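Local coordinates for uncharacterized protein (Acinetobacter baumannii, PDB 5D66) that is of unknown function but folds as an ankyrin repeat domain, a scaffold that in many relatives serves protein–protein recognition, at residues 8-11 and 17-20; 74-77 and 83-86; 108-113 and 140-145. All blocks are in the same frame, centred on the assembly; numbering follows the deposited sequence. Where two conformers were deposited one is given.

Contact 1: 8-11 and 17-20; sequences HMAA and QLIK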
ATOM      1  N   HIS A   8      -4.734  22.268  -4.969  1.00  6.83           N
ATOM      2  CA  HIS A   8      -3.966  21.185  -5.555  1.00  6.86           C
ATOM      3  C   HIS A   8      -2.526  21.645  -5.797  1.00  7.57           C
ATOM      4  O   HIS A   8      -1.575  20.903  -5.533  1.00  8.26           O
ATOM      5  CB  HIS A   8      -4.604  20.713  -6.826  1.00  6.85           C
ATOM      6  CG  HIS A   8      -5.973  20.122  -6.622  1.00  6.28           C
ATOM      7  ND1 HIS A   8      -7.067  20.904  -6.310  1.00  6.78           N
ATOM      8  CD2 HIS A   8      -6.421  18.835  -6.702  1.00  6.80           C
ATOM      9  CE1 HIS A   8      -8.107  20.120  -6.185  1.00  6.69           C
ATOM     10  NE2 HIS A   8      -7.738  18.864  -6.387  1.00  6.51           N
HETATM   11  N   MSE A   9      -2.363  22.854  -6.321  1.00  8.12           N
HETATM   12  CA  MSE A   9      -1.008  23.369  -6.564  0.90  8.68           C
HETATM   13  C   MSE A   9      -0.266  23.551  -5.240  1.00  8.01           C
HETATM   14  O   MSE A   9       0.923  23.217  -5.098  1.00  9.16           O
HETATM   15  CB  MSE A   9      -1.051  24.709  -7.311  0.90 10.24           C
HETATM   16  CG  MSE A   9       0.394  25.242  -7.630  0.90 14.10           C
HETATM   17 SE   MSE A   9       1.266  24.169  -9.073  0.67 26.63          SE
HETATM   18  CE  MSE A   9       2.668  23.196  -8.323  0.90 21.32           C
ATOM     19  N   ALA A  10      -0.958  24.072  -4.243  1.00  7.95           N
ATOM     20  CA  ALA A  10      -0.345  24.263  -2.921  1.00  8.00           C
ATOM     21  C   ALA A  10       0.093  22.908  -2.335  1.00  7.85           C
ATOM     22  O   ALA A  10       1.184  22.770  -1.792  1.00  8.68           O
ATOM     23  CB  ALA A  10      -1.269  24.991  -1.994  1.00  9.09           C
ATOM     24  N   ALA A  11      -0.752  21.911  -2.505  1.00  7.44           N
ATOM     25  CA  ALA A  11      -0.458  20.545  -2.065  1.00  7.42           C
ATOM     26  C   ALA A  11       0.742  19.949  -2.796  1.00  7.84           C
ATOM     27  O   ALA A  11       1.607  19.340  -2.177  1.00  8.55           O
ATOM     28  CB  ALA A  11      -1.693  19.668  -2.224  1.00  7.65           C
ATOM     29  N   GLN A  17       1.590  27.065   4.432  1.00 14.89           N
ATOM     30  CA  GLN A  17       0.933  28.327   4.770  1.00 15.35           C
ATOM     31  C   GLN A  17      -0.177  28.654   3.783  1.00 13.45           C
ATOM     32  O   GLN A  17      -1.202  29.200   4.165  1.00 14.21           O
ATOM     33  CB  GLN A  17       1.930  29.486   4.869  1.00 18.44           C
ATOM     34  CG  GLN A  17       2.914  29.366   6.043  1.00 22.10           C
ATOM     35  CD  GLN A  17       2.232  29.257   7.424  1.00 25.52           C
ATOM     36  OE1 GLN A  17       1.319  30.014   7.737  1.00 31.75           O
ATOM     37  NE2 GLN A  17       2.679  28.301   8.245  1.00 34.14           N
ATOM     38  N   LEU A  18       0.064  28.388   2.505  1.00 12.48           N
ATOM     39  CA  LEU A  18      -0.970  28.585   1.503  1.00 11.76           C
ATOM     40  C   LEU A  18      -2.109  27.621   1.729  1.00 10.68           C
ATOM     41  O   LEU A  18      -3.294  28.002   1.645  1.00 11.19           O
ATOM     42  CB  LEU A  18      -0.398  28.505   0.099  1.00 12.48           C
ATOM     43  CG  LEU A  18      -1.390  28.765  -1.025  1.00 12.59           C
ATOM     44  CD1 LEU A  18      -2.181  30.066  -0.829  1.00 14.22           C
ATOM     45  CD2 LEU A  18      -0.689  28.740  -2.363  1.00 13.79           C
ATOM     46  N   ILE A  19      -1.814  26.334   1.975  1.00 10.69           N
ATOM     47  CA  ILE A  19      -2.882  25.380   2.281  1.00 11.18           C
ATOM     48  C   ILE A  19      -3.746  25.888   3.450  1.00 12.41           C
ATOM     49  O   ILE A  19      -4.969  25.888   3.363  1.00 13.21           O
ATOM     50  CB  ILE A  19      -2.306  23.991   2.588  1.00 12.39           C
ATOM     51  CG1 ILE A  19      -1.655  23.388   1.360  1.00 12.28           C
ATOM     52  CG2 ILE A  19      -3.439  23.028   3.087  1.00 13.43           C
ATOM     53  CD1 ILE A  19      -0.952  22.090   1.621  1.00 13.44           C
ATOM     54  N   LYS A  20      -3.114  26.359   4.525  1.00 13.55           N
ATOM     55  CA  LYS A  20      -3.846  26.832   5.684  1.00 16.41           C
ATOM     56  C   LYS A  20      -4.810  27.949   5.283  1.00 17.50           C
ATOM     57  O   LYS A  20      -5.984  27.948   5.675  1.00 17.36           O
ATOM     58  CB  LYS A  20      -2.870  27.290   6.748  1.00 19.27           C
ATOM     59  CG  LYS A  20      -3.500  27.743   8.067  1.00 24.87           C
ATOM     60  CD  LYS A  20      -2.571  28.630   8.937  1.00 26.46           C
ATOM     61  CE  LYS A  20      -1.219  27.988   9.177  1.00 38.85           C
ATOM     62  NZ  LYS A  20      -0.405  28.739  10.183  1.00 46.71           N
TER
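Ala10 presents its methyl group to Leu18 and Ile19, and this single carbon carries most of the contact between helix 6-12 and helix 16-23. Its CB lies 3.7 Å from Ile19 CG1 and 3.8 Å from Leu18 CD2, so the methyl settles between two branched side chains that arrive from successive positions of the facing helix. The small residue suits this place because the axes can come close: Ala10 CA and Ile19 CA are 5.9 Å apart. Leu18 reaches across with CG trans to its own backbone N (chi1 -177°), which turns CD2 to the alanine along the partly exposed border of the interface. Ile19 works from the buried side. Its CG1 arm runs extended (chi2 174°) past the methyl, and CD1 ends 4.0 Å from Ala11 CA, against backbone rather than another side chain.

In the next shell, Ile19 also rests on Ala51, Met54 and Leu55 of helix 49-57, so one beta-branched residue joins the helix pair to the following layer. Ala11 touches Ala39 of helix 39-45, while its carbonyl oxygen accepts a hydrogen bond from Asn48 ND2. At the start of helix 16-23, Asp15 OD1 takes a weak hydrogen bond from Leu18 N.

The chemistry is entirely apolar across the two segments, as is common where consecutive helices pack in ankyrin-repeat proteins: shape and exclusion of water hold the helices together, and of the polar bonds nearby, the one from Asn48 ND2 to Ala11 O ties the pair to a later part of the chain.

Contact 2: 74-77 and 83-86; sequences LYAG and KILR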
ATOM      1  N   LEU A  74      -3.836   3.637  -0.397  1.00  4.46           N
ATOM      2  CA  LEU A  74      -3.328   2.575  -1.252  1.00  4.97           C
ATOM      3  C   LEU A  74      -1.977   2.914  -1.851  1.00  4.84           C
ATOM      4  O   LEU A  74      -1.084   2.065  -1.938  1.00  5.65           O
ATOM      5  CB  LEU A  74      -4.320   2.205  -2.337  1.00  4.77           C
ATOM      6  CG  LEU A  74      -5.548   1.497  -1.897  1.00  5.31           C
ATOM      7  CD1 LEU A  74      -6.646   1.576  -2.978  1.00  5.62           C
ATOM      8  CD2 LEU A  74      -5.248   0.033  -1.642  1.00  5.79           C
ATOM      9  N   TYR A  75      -1.821   4.148  -2.311  1.00  5.23           N
ATOM     10  CA  TYR A  75      -0.627   4.590  -2.967  1.00  5.25           C
ATOM     11  C   TYR A  75       0.532   4.701  -1.943  1.00  5.33           C
ATOM     12  O   TYR A  75       1.666   4.296  -2.217  1.00  5.37           O
ATOM     13  CB  TYR A  75      -0.814   5.958  -3.590  1.00  6.08           C
ATOM     14  CG  TYR A  75       0.285   6.416  -4.497  1.00  6.25           C
ATOM     15  CD1 TYR A  75       0.226   6.147  -5.834  1.00  7.02           C
ATOM     16  CD2 TYR A  75       1.360   7.128  -4.034  1.00  6.66           C
ATOM     17  CE1 TYR A  75       1.243   6.527  -6.702  1.00 10.18           C
ATOM     18  CE2 TYR A  75       2.357   7.519  -4.869  1.00  6.53           C
ATOM     19  CZ  TYR A  75       2.303   7.235  -6.221  1.00  8.05           C
ATOM     20  OH  TYR A  75       3.297   7.667  -7.091  1.00 11.53           O
ATOM     21  N   ALA A  76       0.265   5.249  -0.756  1.00  5.01           N
ATOM     22  CA  ALA A  76       1.314   5.363   0.260  1.00  5.25           C
ATOM     23  C   ALA A  76       1.816   3.965   0.627  1.00  5.40           C
ATOM     24  O   ALA A  76       3.031   3.765   0.818  1.00  5.70           O
ATOM     25  CB  ALA A  76       0.853   6.109   1.491  1.00  5.17           C
ATOM     26  N   GLY A  77       0.919   2.999   0.755  1.00  5.11           N
ATOM     27  CA  GLY A  77       1.362   1.633   1.046  1.00  5.98           C
ATOM     28  C   GLY A  77       2.205   1.049  -0.086  1.00  5.92           C
ATOM     29  O   GLY A  77       3.289   0.480   0.140  1.00  6.91           O
ATOM     30  N   LYS A  83       5.348   7.467   6.510  1.00  7.26           N
ATOM     31  CA  LYS A  83       4.806   8.518   7.372  1.00  7.19           C
ATOM     32  C   LYS A  83       3.356   8.860   6.951  1.00  6.86           C
ATOM     33  O   LYS A  83       2.453   8.914   7.776  1.00  7.44           O
ATOM     34  CB  LYS A  83       5.706   9.774   7.373  1.00  9.00           C
ATOM     35  CG  LYS A  83       7.031   9.445   8.069  1.00 12.26           C
ATOM     36  CD  LYS A  83       7.993  10.569   7.999  1.00 18.26           C
ATOM     37  CE  LYS A  83       9.175  10.353   8.900  1.00 24.95           C
ATOM     38  NZ  LYS A  83      10.017  11.552   8.873  1.00 32.24           N
ATOM     39  N   ILE A  84       3.123   9.024   5.655  1.00  6.06           N
ATOM     40  CA  ILE A  84       1.764   9.289   5.169  1.00  5.74           C
ATOM     41  C   ILE A  84       0.900   8.063   5.431  1.00  5.43           C
ATOM     42  O   ILE A  84      -0.248   8.211   5.861  1.00  5.60           O
ATOM     43  CB  ILE A  84       1.764   9.705   3.710  1.00  5.75           C
ATOM     44  CG1 ILE A  84       2.429  11.076   3.541  1.00  6.75           C
ATOM     45  CG2 ILE A  84       0.321   9.780   3.193  1.00  5.89           C
ATOM     46  CD1 ILE A  84       2.556  11.552   2.118  1.00  7.55           C
ATOM     47  N   LEU A  85       1.421   6.870   5.152  1.00  5.30           N
ATOM     48  CA  LEU A  85       0.613   5.680   5.395  1.00  5.29           C
ATOM     49  C   LEU A  85       0.101   5.619   6.849  1.00  5.28           C
ATOM     50  O   LEU A  85      -1.084   5.338   7.078  1.00  5.25           O
ATOM     51  CB  LEU A  85       1.409   4.427   5.067  1.00  5.60           C
ATOM     52  CG  LEU A  85       0.707   3.133   5.360  1.00  5.97           C
ATOM     53  CD1 LEU A  85      -0.527   2.971   4.431  1.00  7.10           C
ATOM     54  CD2 LEU A  85       1.601   1.952   5.227  1.00  6.60           C
ATOM     55  N   ARG A  86       0.995   5.864   7.816  0.70  5.59           N
ATOM     56  CA  ARG A  86       0.597   5.823   9.218  0.70  6.36           C
ATOM     57  C   ARG A  86      -0.525   6.837   9.491  0.70  6.14           C
ATOM     58  O   ARG A  86      -1.433   6.538  10.246  0.70  7.44           O
ATOM     59  CB  ARG A  86       1.758   6.000  10.117  0.70  7.61           C
ATOM     60  CG  ARG A  86       2.702   4.859  10.105  0.70  8.65           C
ATOM     61  CD  ARG A  86       3.766   5.055  11.194  0.70 13.66           C
ATOM     62  NE  ARG A  86       5.023   4.329  10.978  0.70 16.84           N
ATOM     63  CZ  ARG A  86       5.184   3.004  11.085  0.70 21.23           C
ATOM     64  NH1 ARG A  86       4.176   2.192  11.418  0.70 24.87           N
ATOM     65  NH2 ARG A  86       6.386   2.467  10.883  0.70 24.41           N
TER
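Leu85 leans on Ala76 and Gly77, two of the smallest residues available, and its side chain traces the contact from root to tip. Its CB sits 4.0 Å from Ala76 CB, the first meeting of carbon with carbon. The alanine methyl is pressed as much against main chain as against side chain, for Leu85 N is 3.8 Å from Ala76 CB. From there the leucine turns with CG opposite its backbone N (chi1 176°), a course that carries both methyls toward helix 72-79 beside the glycine. CD1 reaches the backbone, 4.0 Å from Gly77 N, and CD2 comes to 4.2 Å from Gly77 CA. The fork of the leucine thus packs against bare main chain. Glycine, with no side chain, lets CD1 and CD2 lie directly on the backbone.

Ile84 brings a second, lighter touch from one residue earlier: its CG2 lies 4.1 Å from Ala76 CB. The methyl of Ala76 is therefore met by two consecutive residues of helix 82-90, and the backbones draw near enough for Ala76 CA and Leu85 CA to stand 5.2 Å apart.

Beyond the pair the two aliphatic residues part company. Leu85 touches Thr117 and Leu121 of helix 115-124, whereas Ile84 contacts Ala52 of helix 49-57 and Thr44 of helix 39-45, so the hairpin is gripped by layers both earlier and later in the chain.

All four touching residues are buried and the contact is made of hydrocarbon and backbone, which implies that cohesion here comes from the hydrophobic effect and close fit. The small Ala76 and Gly77 facing the larger Leu85 and Ile84 are consistent with the close approach of helices 72-79 and 82-90.

Contact 3: 108-113 and 140-145; sequences PAAERG and LEAIIL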
ATOM      1  N   PRO A 108       1.413  -4.754  -2.962  1.00  4.92           N
ATOM      2  CA  PRO A 108       2.546  -4.037  -3.572  1.00  5.27           C
ATOM      3  C   PRO A 108       3.655  -3.757  -2.597  1.00  4.99           C
ATOM      4  O   PRO A 108       4.840  -3.725  -2.975  1.00  5.83           O
ATOM      5  CB  PRO A 108       1.909  -2.785  -4.158  1.00  6.08           C
ATOM      6  CG  PRO A 108       0.644  -2.595  -3.362  1.00  6.94           C
ATOM      7  CD  PRO A 108       0.160  -4.006  -3.169  1.00  5.70           C
ATOM      8  N   ALA A 109       3.359  -3.542  -1.311  1.00  5.22           N
ATOM      9  CA  ALA A 109       4.406  -3.328  -0.323  1.00  6.11           C
ATOM     10  C   ALA A 109       5.300  -4.566  -0.259  1.00  5.71           C
ATOM     11  O   ALA A 109       6.542  -4.464  -0.223  1.00  6.07           O
ATOM     12  CB  ALA A 109       3.797  -3.020   1.007  1.00  6.18           C
ATOM     13  N   ALA A 110       4.686  -5.755  -0.279  1.00  5.11           N
ATOM     14  CA  ALA A 110       5.463  -6.986  -0.280  1.00  5.42           C
ATOM     15  C   ALA A 110       6.244  -7.147  -1.580  1.00  5.80           C
ATOM     16  O   ALA A 110       7.400  -7.501  -1.585  1.00  6.68           O
ATOM     17  CB  ALA A 110       4.517  -8.158  -0.011  1.00  6.22           C
ATOM     18  N   GLU A 111       5.565  -6.927  -2.718  1.00  6.41           N
ATOM     19  CA  GLU A 111       6.175  -6.968  -4.026  1.00  6.40           C
ATOM     20  C   GLU A 111       7.466  -6.167  -4.102  1.00  6.19           C
ATOM     21  O   GLU A 111       8.477  -6.598  -4.665  1.00  6.88           O
ATOM     22  CB  GLU A 111       5.177  -6.407  -5.039  1.00  7.10           C
ATOM     23  CG  GLU A 111       5.652  -6.309  -6.453  1.00  7.79           C
ATOM     24  CD  GLU A 111       4.645  -5.548  -7.353  1.00  9.00           C
ATOM     25  OE1 GLU A 111       3.708  -4.892  -6.862  1.00 12.52           O
ATOM     26  OE2 GLU A 111       4.915  -5.493  -8.571  1.00 12.09           O
ATOM     27  N   ARG A 112       7.416  -4.963  -3.547  1.00  6.23           N
ATOM     28  CA  ARG A 112       8.486  -4.007  -3.676  1.00  6.57           C
ATOM     29  C   ARG A 112       9.535  -4.126  -2.576  1.00  6.33           C
ATOM     30  O   ARG A 112      10.523  -3.419  -2.572  1.00  8.04           O
ATOM     31  CB  ARG A 112       7.935  -2.608  -3.795  1.00  8.87           C
ATOM     32  CG  ARG A 112       7.039  -2.473  -5.055  1.00 11.25           C
ATOM     33  CD  ARG A 112       6.397  -1.253  -5.154  1.00 15.04           C
ATOM     34  NE  ARG A 112       5.288  -1.259  -6.080  1.00 22.99           N
ATOM     35  CZ  ARG A 112       4.571  -0.173  -6.355  1.00 18.88           C
ATOM     36  NH1 ARG A 112       4.960   1.019  -5.948  1.00 28.04           N
ATOM     37  NH2 ARG A 112       3.568  -0.263  -7.237  1.00 27.10           N
ATOM     38  N   GLY A 113       9.329  -5.046  -1.637  1.00  5.75           N
ATOM     39  CA  GLY A 113      10.330  -5.280  -0.617  1.00  6.56           C
ATOM     40  C   GLY A 113      10.346  -4.255   0.464  1.00  5.51           C
ATOM     41  O   GLY A 113      11.371  -4.081   1.126  1.00  7.19           O
ATOM     42  N   LEU A 140       2.831 -14.755  -2.470  1.00  4.69           N
ATOM     43  CA  LEU A 140       3.220 -15.137  -3.826  1.00  5.28           C
ATOM     44  C   LEU A 140       4.039 -14.054  -4.470  1.00  5.42           C
ATOM     45  O   LEU A 140       5.073 -14.336  -5.106  1.00  5.97           O
ATOM     46  CB  LEU A 140       2.024 -15.532  -4.663  1.00  5.33           C
ATOM     47  CG  LEU A 140       1.432 -16.890  -4.337  1.00  6.28           C
ATOM     48  CD1 LEU A 140       0.020 -17.034  -4.853  1.00  6.77           C
ATOM     49  CD2 LEU A 140       2.275 -18.008  -4.929  1.00  7.11           C
ATOM     50  N   GLU A 141       3.595 -12.801  -4.393  1.00  5.13           N
ATOM     51  CA  GLU A 141       4.405 -11.729  -5.004  1.00  6.06           C
ATOM     52  C   GLU A 141       5.770 -11.584  -4.369  1.00  5.56           C
ATOM     53  O   GLU A 141       6.738 -11.324  -5.082  1.00  6.18           O
ATOM     54  CB  GLU A 141       3.656 -10.402  -4.998  1.00  6.11           C
ATOM     55  CG  GLU A 141       2.431 -10.409  -5.902  1.00  6.49           C
ATOM     56  CD  GLU A 141       2.064  -9.060  -6.522  1.00  8.45           C
ATOM     57  OE1 GLU A 141       2.824  -8.150  -6.456  1.00 12.67           O
ATOM     58  OE2 GLU A 141       0.988  -8.954  -7.127  1.00 10.35           O
ATOM     59  N   ALA A 142       5.867 -11.704  -3.055  1.00  5.76           N
ATOM     60  CA  ALA A 142       7.175 -11.577  -2.433  1.00  5.78           C
ATOM     61  C   ALA A 142       8.157 -12.626  -2.947  1.00  5.88           C
ATOM     62  O   ALA A 142       9.357 -12.363  -3.083  1.00  8.02           O
ATOM     63  CB  ALA A 142       7.034 -11.696  -0.941  1.00  5.92           C
ATOM     64  N   ILE A 143       7.647 -13.809  -3.333  1.00  5.31           N
ATOM     65  CA  ILE A 143       8.488 -14.887  -3.830  1.00  5.48           C
ATOM     66  C   ILE A 143       8.767 -14.675  -5.308  1.00  6.04           C
ATOM     67  O   ILE A 143       9.959 -14.694  -5.703  1.00  7.22           O
ATOM     68  CB  ILE A 143       7.804 -16.247  -3.588  1.00  5.11           C
ATOM     69  CG1 ILE A 143       7.655 -16.527  -2.070  1.00  5.64           C
ATOM     70  CG2 ILE A 143       8.616 -17.381  -4.240  1.00  6.44           C
ATOM     71  CD1 ILE A 143       6.803 -17.626  -1.710  1.00  7.05           C
ATOM     72  N   ILE A 144       7.721 -14.527  -6.101  1.00  6.08           N
ATOM     73  CA  ILE A 144       7.863 -14.469  -7.565  1.00  6.04           C
ATOM     74  C   ILE A 144       8.553 -13.206  -8.050  1.00  6.20           C
ATOM     75  O   ILE A 144       9.333 -13.248  -8.990  1.00  7.32           O
ATOM     76  CB  ILE A 144       6.451 -14.555  -8.194  1.00  6.56           C
ATOM     77  CG1 ILE A 144       5.821 -15.932  -7.905  1.00  7.72           C
ATOM     78  CG2 ILE A 144       6.496 -14.275  -9.672  1.00  7.34           C
ATOM     79  CD1 ILE A 144       4.337 -16.042  -8.218  1.00  7.97           C
ATOM     80  N   LEU A 145       8.255 -12.076  -7.414  1.00  5.85           N
ATOM     81  CA  LEU A 145       8.736 -10.775  -7.848  1.00  6.00           C
ATOM     82  C   LEU A 145       9.891 -10.216  -7.018  1.00  6.57           C
ATOM     83  O   LEU A 145      10.426  -9.159  -7.331  1.00  7.82           O
ATOM     84  CB  LEU A 145       7.557  -9.800  -7.986  1.00  6.76           C
ATOM     85  CG  LEU A 145       6.514 -10.245  -8.976  1.00  8.80           C
ATOM     86  CD1 LEU A 145       5.307  -9.315  -8.896  1.00 10.25           C
ATOM     87  CD2 LEU A 145       7.051 -10.320 -10.424  1.00  9.74           C
TER
HETATM   88  O   HOH W   1       9.242  -6.602  -7.315  1.00 10.39           O
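Glu111 and Glu141 bring their side chains together where the end of helix 106-111 passes helix 138-144, and the tight packing of the contact is here: OE1 of the buried Glu141 presses on the aliphatic stem of Glu111, 3.3 Å from its CB. Beneath them two alanines form a buried, apolar floor at more moderate distance. Ala110 CB and Ala142 CB are 4.4 Å apart, and small residues suit a place where Glu111 CA and Ala142 CA approach to 5.0 Å.

The looser side, toward solvent, begins with the partly exposed end of Glu111, which stretches outward with CG trans to the backbone N (chi1 177°). Its OE1 stands 3.4 Å from Glu141 OE1, two acceptors with no bond between them, and the carboxylate planes are nearly perpendicular, 85° apart. Such closeness of like charges may raise the pKa of one of them. Glu141 is anchored elsewhere, its OE2 receiving a hydrogen bond from Asn132 ND2. Leu145, exposed, crosses the Glu111 chain at a slant and touches its CG with CD1, at 3.9 Å. A water completes this border, donating to Glu111 O and to Leu145 O, each at 2.8 Å, and so bridging the two helix ends.

Gly113 closes the first helix in a Schellman motif, where its positive phi is easily borne. In the stack of ankyrin helices, Ala110 is backed by Val118 of helix 115-124, Pro108 touches Ala78 of helix 72-79, and Leu140 and Ile143 lean on His179 of helix 176-183, while Tyr152 OH of helix 150-162 bonds to Glu111 O.

Overall arrangement
From the N terminus the chain first closes contact 1, a short hairpin between helices 6-12 and 16-23, then contact 2, an equally local one between helices 72-79 and 82-90. Contact 3 spans 26 intervening residues, which include helix 115-124, and joins two layers instead of two halves of one hairpin. The three follow in series, with neither nesting nor crossing. Contacts 1 and 3 lie on opposite sides of the chain's centre, their own centres about 35 Å apart, with contact 2 near the middle. Contacts 2 and 3 touch, Gly77 O meeting Ala109 CB at 3.6 Å, so layer follows layer along the elongated ankyrin stack.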